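Local coordinates for dihydrodipicolinate reductase N-terminus domain-containing protein (Mycobacterium smegmatis, PDB 6IAQ), which probably catalyses the NADP-dependent reductive amination of ketones to chiral amines, as a native amine dehydrogenase, at residues G139-D142 and T143-N147; Q303-T306 and C307-M310; A66-V69 and L70-H74; A17-S20 and I21-G24. One frame throughout, in Å; residues are numbered along the deposited sequence.

Contact 1: G139-D142 and T143-N147; sequences GYQD and TFWVN. With NAP (NADP nicotinamide-adenine-dinucleotide phosphate), chain F.
Asp142 and Asn147 meet through their polar ends: Asn147 ND2 gives a hydrogen bond of 3.0 Å to Asp142 OD1, arriving nearly along the C-O axis although the two planes are turned 50° apart. The backbone N of Asn147 donates to Asp142 O over 3.0 Å and almost straight; with the weak bond from Val146 N to Gln141 O it marks a wider pi-type turn early in helix 141-153, while Trp145 N gives Gln141 O its ordinary helical bond. A water gives to Asp142 OD1 and Thr143 OG1, the latter also hydrogen-bonded to Gln309 OE1, while OD2 of Asp142 is held by Thr138 and by a salt bridge to Arg313. The ring of Tyr140, its CG anti to the backbone N (chi1 174°), slides past Phe144 with planes nearly parallel and little overlap, and sends its edge at the face of Trp145, CE2 lying 3.4 Å from Trp145 NE1. A second water links Tyr140 OH with that NE1. The nicotinamide carboxamide is held at both ends: Tyr140 N donates to O7N over 2.9 Å, and N7N gives to Gln141 OE1 over 2.9 Å. This aromatic cluster and the two carboxamide bonds form part of the nicotinamide site of the NADP pocket.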
loop_
_atom_site.group_PDB
_atom_site.type_symbol
_atom_site.label_atom_id
_atom_site.label_comp_id
_atom_site.label_asym_id
_atom_site.label_seq_id
_atom_site.Cartn_x
_atom_site.Cartn_y
_atom_site.Cartn_z
ATOM N N GLY A 139 1.012 2.155 -14.960
ATOM C CA GLY A 139 1.100 3.623 -14.911
ATOM C C GLY A 139 0.754 4.134 -13.527
ATOM O O GLY A 139 0.916 3.353 -12.506
ATOM N N TYR A 140 0.296 5.388 -13.474
ATOM C CA TYR A 140 0.062 6.113 -12.194
ATOM C C TYR A 140 -0.898 5.303 -11.311
ATOM O O TYR A 140 -0.654 5.140 -10.085
ATOM C CB TYR A 140 -0.490 7.515 -12.461
ATOM C CG TYR A 140 -0.876 8.210 -11.174
ATOM C CD1 TYR A 140 0.093 8.566 -10.251
ATOM C CD2 TYR A 140 -2.204 8.400 -10.842
ATOM C CE1 TYR A 140 -0.239 9.127 -9.038
ATOM C CE2 TYR A 140 -2.558 9.008 -9.649
ATOM C CZ TYR A 140 -1.572 9.349 -8.737
ATOM O OH TYR A 140 -1.922 9.933 -7.554
ATOM N N GLN A 141 -1.962 4.789 -11.909
ATOM C CA GLN A 141 -3.127 4.196 -11.191
ATOM C C GLN A 141 -2.680 2.976 -10.382
ATOM O O GLN A 141 -3.338 2.683 -9.349
ATOM C CB GLN A 141 -4.267 3.771 -12.119
ATOM C CG GLN A 141 -4.485 4.649 -13.354
ATOM C CD GLN A 141 -3.781 4.023 -14.530
ATOM O OE1 GLN A 141 -2.558 3.897 -14.510
ATOM N NE2 GLN A 141 -4.563 3.480 -15.474
ATOM N N ASP A 142 -1.650 2.262 -10.838
ATOM C CA ASP A 142 -1.239 0.922 -10.329
ATOM C C ASP A 142 -1.194 0.957 -8.778
ATOM O O ASP A 142 -1.898 0.175 -8.137
ATOM C CB ASP A 142 0.093 0.549 -10.968
ATOM C CG ASP A 142 0.689 -0.800 -10.634
ATOM O OD1 ASP A 142 0.408 -1.331 -9.529
ATOM O OD2 ASP A 142 1.483 -1.295 -11.490
ATOM N N THR A 143 -0.380 1.833 -8.213
ATOM C CA THR A 143 -0.272 2.045 -6.752
ATOM C C THR A 143 -1.382 2.977 -6.259
ATOM O O THR A 143 -2.130 2.580 -5.344
ATOM C CB THR A 143 1.108 2.566 -6.370
ATOM O OG1 THR A 143 2.082 1.632 -6.776
ATOM C CG2 THR A 143 1.227 2.787 -4.885
ATOM N N PHE A 144 -1.513 4.183 -6.818
ATOM C CA PHE A 144 -2.221 5.304 -6.129
ATOM C C PHE A 144 -3.735 5.169 -6.208
ATOM O O PHE A 144 -4.396 5.740 -5.334
ATOM C CB PHE A 144 -1.711 6.640 -6.656
ATOM C CG PHE A 144 -0.277 6.881 -6.265
ATOM C CD1 PHE A 144 0.052 7.247 -4.967
ATOM C CD2 PHE A 144 0.748 6.662 -7.175
ATOM C CE1 PHE A 144 1.382 7.447 -4.617
ATOM C CE2 PHE A 144 2.070 6.828 -6.813
ATOM C CZ PHE A 144 2.394 7.205 -5.524
ATOM N N TRP A 145 -4.276 4.423 -7.178
ATOM C CA TRP A 145 -5.745 4.272 -7.313
ATOM C C TRP A 145 -6.179 2.814 -7.107
ATOM O O TRP A 145 -7.392 2.619 -6.926
ATOM C CB TRP A 145 -6.272 4.835 -8.638
ATOM C CG TRP A 145 -6.054 6.297 -8.838
ATOM C CD1 TRP A 145 -5.753 7.226 -7.882
ATOM C CD2 TRP A 145 -6.154 7.015 -10.075
ATOM N NE1 TRP A 145 -5.659 8.473 -8.440
ATOM C CE2 TRP A 145 -5.870 8.372 -9.792
ATOM C CE3 TRP A 145 -6.370 6.635 -11.407
ATOM C CZ2 TRP A 145 -5.806 9.348 -10.790
ATOM C CZ3 TRP A 145 -6.365 7.611 -12.389
ATOM C CH2 TRP A 145 -6.069 8.946 -12.088
ATOM N N VAL A 146 -5.269 1.843 -7.133
ATOM C CA VAL A 146 -5.660 0.413 -7.010
ATOM C C VAL A 146 -4.976 -0.249 -5.812
ATOM O O VAL A 146 -5.680 -0.475 -4.808
ATOM C CB VAL A 146 -5.408 -0.355 -8.317
ATOM C CG1 VAL A 146 -5.791 -1.821 -8.173
ATOM C CG2 VAL A 146 -6.100 0.302 -9.507
ATOM N N ASN A 147 -3.684 -0.583 -5.890
ATOM C CA ASN A 147 -3.026 -1.467 -4.901
ATOM C C ASN A 147 -2.942 -0.801 -3.493
ATOM O O ASN A 147 -3.127 -1.527 -2.477
ATOM C CB ASN A 147 -1.669 -1.948 -5.394
ATOM C CG ASN A 147 -1.814 -3.047 -6.453
ATOM O OD1 ASN A 147 -2.319 -4.111 -6.152
ATOM N ND2 ASN A 147 -1.433 -2.809 -7.699
HETATM P PA NAP F . 2.263 11.778 -26.401
HETATM O O1A NAP F . 3.361 12.636 -25.980
HETATM O O2A NAP F . 1.150 12.227 -27.394
HETATM O O5B NAP F . 2.954 10.415 -26.979
HETATM C C5B NAP F . 2.237 9.451 -27.762
HETATM C C4B NAP F . 3.229 8.776 -28.699
HETATM O O4B NAP F . 2.604 7.748 -29.463
HETATM C C3B NAP F . 3.907 9.722 -29.725
HETATM O O3B NAP F . 5.324 9.457 -29.579
HETATM C C2B NAP F . 3.454 9.262 -31.108
HETATM O O2B NAP F . 4.498 9.289 -32.107
HETATM C C1B NAP F . 3.209 7.818 -30.795
HETATM N N9A NAP F . 2.307 7.078 -31.675
HETATM C C8A NAP F . 1.014 7.314 -31.973
HETATM N N7A NAP F . 0.571 6.318 -32.749
HETATM C C5A NAP F . 1.571 5.412 -32.865
HETATM C C6A NAP F . 1.796 4.098 -33.518
HETATM N N6A NAP F . 0.838 3.514 -34.226
HETATM N N1A NAP F . 2.988 3.517 -33.391
HETATM C C2A NAP F . 4.003 4.046 -32.677
HETATM N N3A NAP F . 3.895 5.236 -32.044
HETATM C C4A NAP F . 2.721 5.921 -32.160
HETATM O O3 NAP F . 1.407 11.215 -25.115
HETATM P PN NAP F . 2.056 10.753 -23.660
HETATM O O1N NAP F . 1.926 11.810 -22.608
HETATM O O2N NAP F . 3.396 10.135 -23.853
HETATM O O5D NAP F . 0.912 9.657 -23.445
HETATM C C5D NAP F . 0.770 8.436 -24.181
HETATM C C4D NAP F . -0.375 7.572 -23.730
HETATM O O4D NAP F . -0.085 7.127 -22.364
HETATM C C3D NAP F . -1.678 8.320 -23.763
HETATM O O3D NAP F . -2.746 7.534 -24.260
HETATM C C2D NAP F . -1.910 8.657 -22.284
HETATM O O2D NAP F . -3.311 8.845 -22.043
HETATM C C1D NAP F . -1.239 7.438 -21.588
HETATM N N1N NAP F . -0.826 7.750 -20.208
HETATM C C2N NAP F . -1.207 6.924 -19.252
HETATM C C3N NAP F . -0.891 7.217 -17.933
HETATM C C7N NAP F . -1.263 6.273 -16.811
HETATM O O7N NAP F . -1.082 6.697 -15.670
HETATM N N7N NAP F . -1.722 5.033 -17.056
HETATM C C4N NAP F . -0.163 8.372 -17.649
HETATM C C5N NAP F . 0.231 9.226 -18.675
HETATM C C6N NAP F . -0.122 8.867 -19.952
HETATM P P2B NAP F . 5.202 10.644 -32.574
HETATM O O1X NAP F . 6.023 11.170 -31.431
HETATM O O2X NAP F . 6.217 10.199 -33.625
HETATM O O3X NAP F . 3.961 11.417 -33.032
HETATM O O HOH W 1 -4.221 11.278 -8.118
HETATM O O HOH W 2 1.376 -0.978 -6.914
#

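Contact 2: Q303-T306 and C307-M310; sequences QTTT and CTQM. With NAP (NADP nicotinamide-adenine-dinucleotide phosphate), chain F.
Thr305 O is the acceptor on which Gln309 closes twice, with the side-chain NE2 at 2.9 Å and the backbone N at 3.2 Å. Both donors stand out of the carbonyl plane, on opposite faces of it, so the oxygen is gripped from two sides. The Gln309 chain runs extended beyond CG and lies alongside Thr305, which puts its amide back over the preceding turn. On the cofactor side, the Thr306 methyl CG2 comes closest to the nicotinamide, 3.2 Å from C4N, the carbon that exchanges hydride, and OG1 of Thr306 lies close to it too. One residue before Thr305, Thr304 O takes a straight bond of 3.0 Å from Thr308 N, and the methyl groups of these two threonines approach to 4.1 Å between CG2 and CG2. OG1 of Thr308, at chi1 62°, packs 3.2 Å from Thr305 CA; its hydrogen-bond partner is Thr155 O of the second subunit. Further out, the amide of Gln309 is fixed by Tyr140 O and Thr143 OG1, and Thr306 OG1 bonds back to Thr302 O. These threonines point to different sides of helix 302-312: Thr308 meets the second subunit, and Thr306 lines the nicotinamide end of the NADP pocket.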
loop_
_atom_site.group_PDB
_atom_site.type_symbol
_atom_site.label_atom_id
_atom_site.label_comp_id
_atom_site.label_asym_id
_atom_site.label_seq_id
_atom_site.Cartn_x
_atom_site.Cartn_y
_atom_site.Cartn_z
ATOM N N GLN A 303 3.140 12.550 -12.919
ATOM C CA GLN A 303 3.975 12.392 -14.131
ATOM C C GLN A 303 5.135 11.434 -13.830
ATOM O O GLN A 303 5.346 10.493 -14.581
ATOM C CB GLN A 303 4.495 13.758 -14.591
ATOM C CG GLN A 303 5.210 13.692 -15.938
ATOM C CD GLN A 303 6.146 14.858 -16.123
ATOM O OE1 GLN A 303 7.178 14.943 -15.468
ATOM N NE2 GLN A 303 5.789 15.762 -17.012
ATOM N N THR A 304 5.902 11.667 -12.780
ATOM C CA THR A 304 7.101 10.848 -12.532
ATOM C C THR A 304 6.658 9.421 -12.210
ATOM O O THR A 304 7.299 8.494 -12.760
ATOM C CB THR A 304 8.002 11.426 -11.443
ATOM O OG1 THR A 304 8.286 12.787 -11.741
ATOM C CG2 THR A 304 9.296 10.653 -11.298
ATOM N N THR A 305 5.645 9.226 -11.357
ATOM C CA THR A 305 5.262 7.873 -10.870
ATOM C C THR A 305 4.469 7.133 -11.959
ATOM O O THR A 305 4.352 5.889 -11.874
ATOM C CB THR A 305 4.527 7.905 -9.525
ATOM O OG1 THR A 305 3.296 8.625 -9.662
ATOM C CG2 THR A 305 5.368 8.505 -8.412
ATOM N N THR A 306 3.945 7.811 -12.972
ATOM C CA THR A 306 3.451 7.104 -14.177
ATOM C C THR A 306 4.607 6.255 -14.730
ATOM O O THR A 306 4.445 5.038 -14.993
ATOM C CB THR A 306 2.955 8.081 -15.241
ATOM O OG1 THR A 306 1.757 8.702 -14.804
ATOM C CG2 THR A 306 2.723 7.414 -16.576
ATOM N N CYS A 307 5.767 6.873 -14.859
ATOM C CA CYS A 307 6.945 6.313 -15.587
ATOM C C CYS A 307 7.678 5.317 -14.678
ATOM O O CYS A 307 7.990 4.217 -15.153
ATOM C CB CYS A 307 7.821 7.464 -16.057
ATOM S SG CYS A 307 6.921 8.499 -17.241
ATOM N N THR A 308 7.896 5.660 -13.401
ATOM C CA THR A 308 8.587 4.763 -12.429
ATOM C C THR A 308 7.782 3.485 -12.262
ATOM O O THR A 308 8.395 2.424 -12.180
ATOM C CB THR A 308 8.795 5.380 -11.043
ATOM O OG1 THR A 308 7.506 5.676 -10.476
ATOM C CG2 THR A 308 9.706 6.579 -11.125
ATOM N N GLN A 309 6.453 3.560 -12.244
ATOM C CA GLN A 309 5.657 2.338 -12.011
ATOM C C GLN A 309 5.765 1.406 -13.216
ATOM O O GLN A 309 5.977 0.199 -12.995
ATOM C CB GLN A 309 4.244 2.698 -11.598
ATOM C CG GLN A 309 4.211 3.244 -10.172
ATOM C CD GLN A 309 2.808 3.581 -9.768
ATOM O OE1 GLN A 309 2.074 2.735 -9.278
ATOM N NE2 GLN A 309 2.426 4.818 -9.997
ATOM N N MET A 310 5.648 1.919 -14.443
ATOM C CA MET A 310 5.791 1.061 -15.649
ATOM C C MET A 310 7.191 0.445 -15.646
ATOM O O MET A 310 7.308 -0.736 -15.914
ATOM C CB MET A 310 5.557 1.827 -16.964
ATOM C CG MET A 310 5.698 0.914 -18.170
ATOM S SD MET A 310 4.818 1.515 -19.663
ATOM C CE MET A 310 5.810 2.982 -19.899
HETATM P PA NAP F . 2.263 11.778 -26.401
HETATM O O1A NAP F . 3.361 12.636 -25.980
HETATM O O2A NAP F . 1.150 12.227 -27.394
HETATM O O5B NAP F . 2.954 10.415 -26.979
HETATM C C5B NAP F . 2.237 9.451 -27.762
HETATM C C4B NAP F . 3.229 8.776 -28.699
HETATM O O4B NAP F . 2.604 7.748 -29.463
HETATM C C3B NAP F . 3.907 9.722 -29.725
HETATM O O3B NAP F . 5.324 9.457 -29.579
HETATM C C2B NAP F . 3.454 9.262 -31.108
HETATM O O2B NAP F . 4.498 9.289 -32.107
HETATM C C1B NAP F . 3.209 7.818 -30.795
HETATM N N9A NAP F . 2.307 7.078 -31.675
HETATM C C8A NAP F . 1.014 7.314 -31.973
HETATM N N7A NAP F . 0.571 6.318 -32.749
HETATM C C5A NAP F . 1.571 5.412 -32.865
HETATM C C6A NAP F . 1.796 4.098 -33.518
HETATM N N6A NAP F . 0.838 3.514 -34.226
HETATM N N1A NAP F . 2.988 3.517 -33.391
HETATM C C2A NAP F . 4.003 4.046 -32.677
HETATM N N3A NAP F . 3.895 5.236 -32.044
HETATM C C4A NAP F . 2.721 5.921 -32.160
HETATM O O3 NAP F . 1.407 11.215 -25.115
HETATM P PN NAP F . 2.056 10.753 -23.660
HETATM O O1N NAP F . 1.926 11.810 -22.608
HETATM O O2N NAP F . 3.396 10.135 -23.853
HETATM O O5D NAP F . 0.912 9.657 -23.445
HETATM C C5D NAP F . 0.770 8.436 -24.181
HETATM C C4D NAP F . -0.375 7.572 -23.730
HETATM O O4D NAP F . -0.085 7.127 -22.364
HETATM C C3D NAP F . -1.678 8.320 -23.763
HETATM O O3D NAP F . -2.746 7.534 -24.260
HETATM C C2D NAP F . -1.910 8.657 -22.284
HETATM O O2D NAP F . -3.311 8.845 -22.043
HETATM C C1D NAP F . -1.239 7.438 -21.588
HETATM N N1N NAP F . -0.826 7.750 -20.208
HETATM C C2N NAP F . -1.207 6.924 -19.252
HETATM C C3N NAP F . -0.891 7.217 -17.933
HETATM C C7N NAP F . -1.263 6.273 -16.811
HETATM O O7N NAP F . -1.082 6.697 -15.670
HETATM N N7N NAP F . -1.722 5.033 -17.056
HETATM C C4N NAP F . -0.163 8.372 -17.649
HETATM C C5N NAP F . 0.231 9.226 -18.675
HETATM C C6N NAP F . -0.122 8.867 -19.952
HETATM P P2B NAP F . 5.202 10.644 -32.574
HETATM O O1X NAP F . 6.023 11.170 -31.431
HETATM O O2X NAP F . 6.217 10.199 -33.625
HETATM O O3X NAP F . 3.961 11.417 -33.032
#

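Contact 3: A66-V69 and L70-H74; sequences AAEV and LEQTH
With chi1 at 64°, Thr73 places OG1 between its own backbone N and carbonyl carbon, from where the hydroxyl turns back and donates to Val69 O over 2.7 Å. It comes from above the carbonyl plane, and the Thr73 N-H reaches the same oxygen only weakly. Glu68 and Gln72 run side by side in the same direction: CG of Glu68 is anti to the backbone N (chi1 -179°), and Gln72 NE2 comes to 3.2 Å from that CG, with the carboxylate and amide planes only 20° apart. Glu71 lays its extended chain against the preceding turn, CG 3.2 Å from Ala67 O, and its OE2 is hydrogen-bonded to His99. Main-chain bonds carry the turns, among them Glu71 N to Ala67 O at 2.9 Å. His74, with positive phi, leaves the helix, and its N donates to Leu70 O over 2.8 Å. Val69 and Leu70 are directed into the Rossmann domain, touching strands 9-13 and 32-37 and helix 86-98 between them. Helix 66-73 is therefore amphipathic, with Ala66 and Val69 against the sheet, Leu70 against helix 86-98 and charged or amide groups outward, and the threonine hydroxyl helps occupy a carbonyl near its C-terminal end, where backbone donors run out.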
loop_
_atom_site.group_PDB
_atom_site.type_symbol
_atom_site.label_atom_id
_atom_site.label_comp_id
_atom_site.label_asym_id
_atom_site.label_seq_id
_atom_site.Cartn_x
_atom_site.Cartn_y
_atom_site.Cartn_z
ATOM N N ALA A 66 6.474 -1.259 -36.418
ATOM C CA ALA A 66 6.545 -2.029 -35.148
ATOM C C ALA A 66 6.921 -3.503 -35.424
ATOM O O ALA A 66 7.829 -4.039 -34.744
ATOM C CB ALA A 66 5.237 -1.919 -34.391
ATOM N N ALA A 67 6.206 -4.153 -36.337
ATOM C CA ALA A 67 6.394 -5.599 -36.651
ATOM C C ALA A 67 7.849 -5.816 -37.104
ATOM O O ALA A 67 8.502 -6.752 -36.618
ATOM C CB ALA A 67 5.396 -6.049 -37.669
ATOM N N GLU A 68 8.380 -4.926 -37.932
ATOM C CA GLU A 68 9.767 -5.021 -38.455
ATOM C C GLU A 68 10.758 -4.905 -37.287
ATOM O O GLU A 68 11.732 -5.688 -37.231
ATOM C CB GLU A 68 10.001 -3.970 -39.537
ATOM C CG GLU A 68 11.387 -4.027 -40.142
ATOM C CD GLU A 68 11.509 -3.279 -41.456
ATOM O OE1 GLU A 68 11.574 -2.036 -41.417
ATOM O OE2 GLU A 68 11.495 -3.943 -42.519
ATOM N N VAL A 69 10.543 -3.961 -36.377
ATOM C CA VAL A 69 11.453 -3.777 -35.209
ATOM C C VAL A 69 11.434 -5.059 -34.359
ATOM O O VAL A 69 12.521 -5.494 -33.935
ATOM C CB VAL A 69 11.075 -2.541 -34.388
ATOM C CG1 VAL A 69 11.806 -2.482 -33.061
ATOM C CG2 VAL A 69 11.334 -1.286 -35.179
ATOM N N LEU A 70 10.259 -5.647 -34.112
ATOM C CA LEU A 70 10.159 -6.844 -33.242
ATOM C C LEU A 70 10.816 -8.047 -33.940
ATOM O O LEU A 70 11.521 -8.812 -33.261
ATOM C CB LEU A 70 8.688 -7.109 -32.910
ATOM C CG LEU A 70 7.999 -6.061 -32.026
ATOM C CD1 LEU A 70 6.705 -6.595 -31.443
ATOM C CD2 LEU A 70 8.881 -5.548 -30.902
ATOM N N GLU A 71 10.590 -8.215 -35.246
ATOM C CA GLU A 71 11.171 -9.320 -36.055
ATOM C C GLU A 71 12.696 -9.157 -36.063
ATOM O O GLU A 71 13.397 -10.174 -35.956
ATOM C CB GLU A 71 10.527 -9.364 -37.442
ATOM C CG GLU A 71 9.080 -9.860 -37.372
ATOM C CD GLU A 71 8.179 -9.528 -38.552
ATOM O OE1 GLU A 71 8.710 -9.041 -39.578
ATOM O OE2 GLU A 71 6.945 -9.763 -38.458
ATOM N N GLN A 72 13.201 -7.930 -36.139
ATOM C CA GLN A 72 14.659 -7.653 -36.222
ATOM C C GLN A 72 15.342 -7.818 -34.841
ATOM O O GLN A 72 16.538 -8.179 -34.836
ATOM C CB GLN A 72 14.901 -6.268 -36.824
ATOM C CG GLN A 72 14.646 -6.229 -38.326
ATOM C CD GLN A 72 14.861 -4.851 -38.913
ATOM O OE1 GLN A 72 15.246 -3.896 -38.229
ATOM N NE2 GLN A 72 14.496 -4.710 -40.176
ATOM N N THR A 73 14.667 -7.527 -33.720
ATOM C CA THR A 73 15.340 -7.395 -32.403
ATOM C C THR A 73 14.862 -8.436 -31.374
ATOM O O THR A 73 15.648 -8.693 -30.443
ATOM C CB THR A 73 15.205 -5.968 -31.857
ATOM O OG1 THR A 73 13.816 -5.743 -31.630
ATOM C CG2 THR A 73 15.792 -4.931 -32.790
ATOM N N HIS A 74 13.661 -8.990 -31.495
ATOM C CA HIS A 74 13.067 -9.954 -30.525
ATOM C C HIS A 74 13.394 -9.561 -29.087
ATOM O O HIS A 74 14.074 -10.292 -28.353
ATOM C CB HIS A 74 13.494 -11.372 -30.854
ATOM C CG HIS A 74 12.827 -11.869 -32.087
ATOM N ND1 HIS A 74 13.417 -11.748 -33.341
ATOM C CD2 HIS A 74 11.608 -12.409 -32.292
ATOM C CE1 HIS A 74 12.596 -12.255 -34.240
ATOM N NE2 HIS A 74 11.477 -12.649 -33.621
#

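Contact 4: A17-S20 and I21-G24; sequences AMNS and IVAG. With NAP (NADP nicotinamide-adenine-dinucleotide phosphate), chain F.
Met18 O is gripped by two backbone donors from the next turn, Val22 N at 2.9 Å, straight and in the carbonyl plane, and Ile21 N, which bonds only weakly. Beside it the shortest bond of the turn joins Ala23 N to Asn19 O at 2.8 Å. Met18 and Ile21 lie alongside one another and point the same way, the methyl CE of Met18 4.0 Å from CD1 of Ile21; bends at chi2 and chi3 of Met18 swing SD to 4.1 Å from the nicotinamide C5N. One turn on from Asn19, Val22 CB lies 3.6 Å from Asn19 OD1, a purely van der Waals approach, and this buried oxygen has no polar partner in the model. The other end of that amide is well provided for, since ND2 donates to Gly14 O and Val79 O and so ties the helix start to the preceding loop and to strand 77-80. Ser20 OG bonds to Gly16 O. Val22 and Met18 also pack on Cys307 of helix 302-312. At the N-terminal end of helix 17-28, two backbone N-H groups grip the diphosphate. Ala17 N donates to O1A of the cofactor over 2.9 Å. Met18 N donates to O2N of the cofactor over 2.9 Å. Such binding by the first turn of the helix after the first strand is the hallmark of the Rossmann fold, here in the beta-alpha-beta unit 9-13, 17-28, 32-37.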
loop_
_atom_site.group_PDB
_atom_site.type_symbol
_atom_site.label_atom_id
_atom_site.label_comp_id
_atom_site.label_asym_id
_atom_site.label_seq_id
_atom_site.Cartn_x
_atom_site.Cartn_y
_atom_site.Cartn_z
ATOM N N ALA A 17 5.869 12.169 -24.662
ATOM C CA ALA A 17 6.196 12.807 -23.362
ATOM C C ALA A 17 6.585 11.717 -22.341
ATOM O O ALA A 17 7.623 11.875 -21.641
ATOM C CB ALA A 17 5.018 13.622 -22.882
ATOM N N MET A 18 5.807 10.642 -22.243
ATOM C CA MET A 18 6.046 9.621 -21.183
ATOM C C MET A 18 7.242 8.726 -21.562
ATOM O O MET A 18 8.147 8.574 -20.723
ATOM C CB MET A 18 4.800 8.778 -20.884
ATOM C CG MET A 18 3.657 9.604 -20.231
ATOM S SD MET A 18 4.160 10.509 -18.756
ATOM C CE MET A 18 4.634 12.114 -19.398
ATOM N N ASN A 19 7.297 8.182 -22.769
ATOM C CA ASN A 19 8.405 7.247 -23.132
ATOM C C ASN A 19 9.738 7.983 -23.171
ATOM O O ASN A 19 10.762 7.313 -22.957
ATOM C CB ASN A 19 8.131 6.398 -24.365
ATOM C CG ASN A 19 7.601 5.033 -23.990
ATOM O OD1 ASN A 19 7.578 4.691 -22.802
ATOM N ND2 ASN A 19 7.168 4.248 -24.971
ATOM N N SER A 20 9.754 9.304 -23.351
ATOM C CA SER A 20 11.014 10.069 -23.255
ATOM C C SER A 20 11.563 9.932 -21.832
ATOM O O SER A 20 12.760 9.683 -21.682
ATOM C CB SER A 20 10.845 11.507 -23.671
ATOM O OG SER A 20 10.452 11.562 -25.049
ATOM N N ILE A 21 10.705 10.049 -20.819
ATOM C CA ILE A 21 11.124 9.930 -19.389
ATOM C C ILE A 21 11.495 8.465 -19.135
ATOM O O ILE A 21 12.538 8.195 -18.499
ATOM C CB ILE A 21 10.006 10.419 -18.444
ATOM C CG1 ILE A 21 9.642 11.878 -18.717
ATOM C CG2 ILE A 21 10.413 10.213 -16.994
ATOM C CD1 ILE A 21 8.366 12.356 -18.039
ATOM N N VAL A 22 10.651 7.557 -19.576
ATOM C CA VAL A 22 10.818 6.102 -19.351
ATOM C C VAL A 22 12.173 5.645 -19.910
ATOM O O VAL A 22 12.872 4.877 -19.216
ATOM C CB VAL A 22 9.653 5.330 -19.963
ATOM C CG1 VAL A 22 9.969 3.849 -20.067
ATOM C CG2 VAL A 22 8.364 5.575 -19.181
ATOM N N ALA A 23 12.529 6.103 -21.114
ATOM C CA ALA A 23 13.764 5.680 -21.807
ATOM C C ALA A 23 14.965 5.943 -20.895
ATOM O O ALA A 23 15.766 5.014 -20.689
ATOM C CB ALA A 23 13.871 6.370 -23.148
ATOM N N GLY A 24 15.058 7.135 -20.312
ATOM C CA GLY A 24 16.152 7.544 -19.420
ATOM C C GLY A 24 16.195 6.670 -18.172
ATOM O O GLY A 24 17.319 6.310 -17.734
HETATM P PA NAP F . 2.263 11.778 -26.401
HETATM O O1A NAP F . 3.361 12.636 -25.980
HETATM O O2A NAP F . 1.150 12.227 -27.394
HETATM O O5B NAP F . 2.954 10.415 -26.979
HETATM C C5B NAP F . 2.237 9.451 -27.762
HETATM C C4B NAP F . 3.229 8.776 -28.699
HETATM O O4B NAP F . 2.604 7.748 -29.463
HETATM C C3B NAP F . 3.907 9.722 -29.725
HETATM O O3B NAP F . 5.324 9.457 -29.579
HETATM C C2B NAP F . 3.454 9.262 -31.108
HETATM O O2B NAP F . 4.498 9.289 -32.107
HETATM C C1B NAP F . 3.209 7.818 -30.795
HETATM N N9A NAP F . 2.307 7.078 -31.675
HETATM C C8A NAP F . 1.014 7.314 -31.973
HETATM N N7A NAP F . 0.571 6.318 -32.749
HETATM C C5A NAP F . 1.571 5.412 -32.865
HETATM C C6A NAP F . 1.796 4.098 -33.518
HETATM N N6A NAP F . 0.838 3.514 -34.226
HETATM N N1A NAP F . 2.988 3.517 -33.391
HETATM C C2A NAP F . 4.003 4.046 -32.677
HETATM N N3A NAP F . 3.895 5.236 -32.044
HETATM C C4A NAP F . 2.721 5.921 -32.160
HETATM O O3 NAP F . 1.407 11.215 -25.115
HETATM P PN NAP F . 2.056 10.753 -23.660
HETATM O O1N NAP F . 1.926 11.810 -22.608
HETATM O O2N NAP F . 3.396 10.135 -23.853
HETATM O O5D NAP F . 0.912 9.657 -23.445
HETATM C C5D NAP F . 0.770 8.436 -24.181
HETATM C C4D NAP F . -0.375 7.572 -23.730
HETATM O O4D NAP F . -0.085 7.127 -22.364
HETATM C C3D NAP F . -1.678 8.320 -23.763
HETATM O O3D NAP F . -2.746 7.534 -24.260
HETATM C C2D NAP F . -1.910 8.657 -22.284
HETATM O O2D NAP F . -3.311 8.845 -22.043
HETATM C C1D NAP F . -1.239 7.438 -21.588
HETATM N N1N NAP F . -0.826 7.750 -20.208
HETATM C C2N NAP F . -1.207 6.924 -19.252
HETATM C C3N NAP F . -0.891 7.217 -17.933
HETATM C C7N NAP F . -1.263 6.273 -16.811
HETATM O O7N NAP F . -1.082 6.697 -15.670
HETATM N N7N NAP F . -1.722 5.033 -17.056
HETATM C C4N NAP F . -0.163 8.372 -17.649
HETATM C C5N NAP F . 0.231 9.226 -18.675
HETATM C C6N NAP F . -0.122 8.867 -19.952
HETATM P P2B NAP F . 5.202 10.644 -32.574
HETATM O O1X NAP F . 6.023 11.170 -31.431
HETATM O O2X NAP F . 6.217 10.199 -33.625
HETATM O O3X NAP F . 3.961 11.417 -33.032
#

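Overall arrangement
From the N terminus the order is contact 4, contact 3, contact 1 and contact 2, all in series. Each is local to one helix, so none closes a long loop and none nests in or crosses another. Contacts 4 and 3 belong to the Rossmann domain: helix 17-28 meets the diphosphate, whereas helix 66-73 packs on the same parallel sheet, its centre about 20 Å from that of contact 4. Contact 1 follows strand 134-137 of that sheet. Contact 2, much later in the chain, returns to touch both contact 1, through Gln309, and contact 4, through Cys307 and Met310. Helix 302-312 thereby bridges helices 17-28 and 141-153 beside NADP, and contacts 1 and 2 both reach the second subunit.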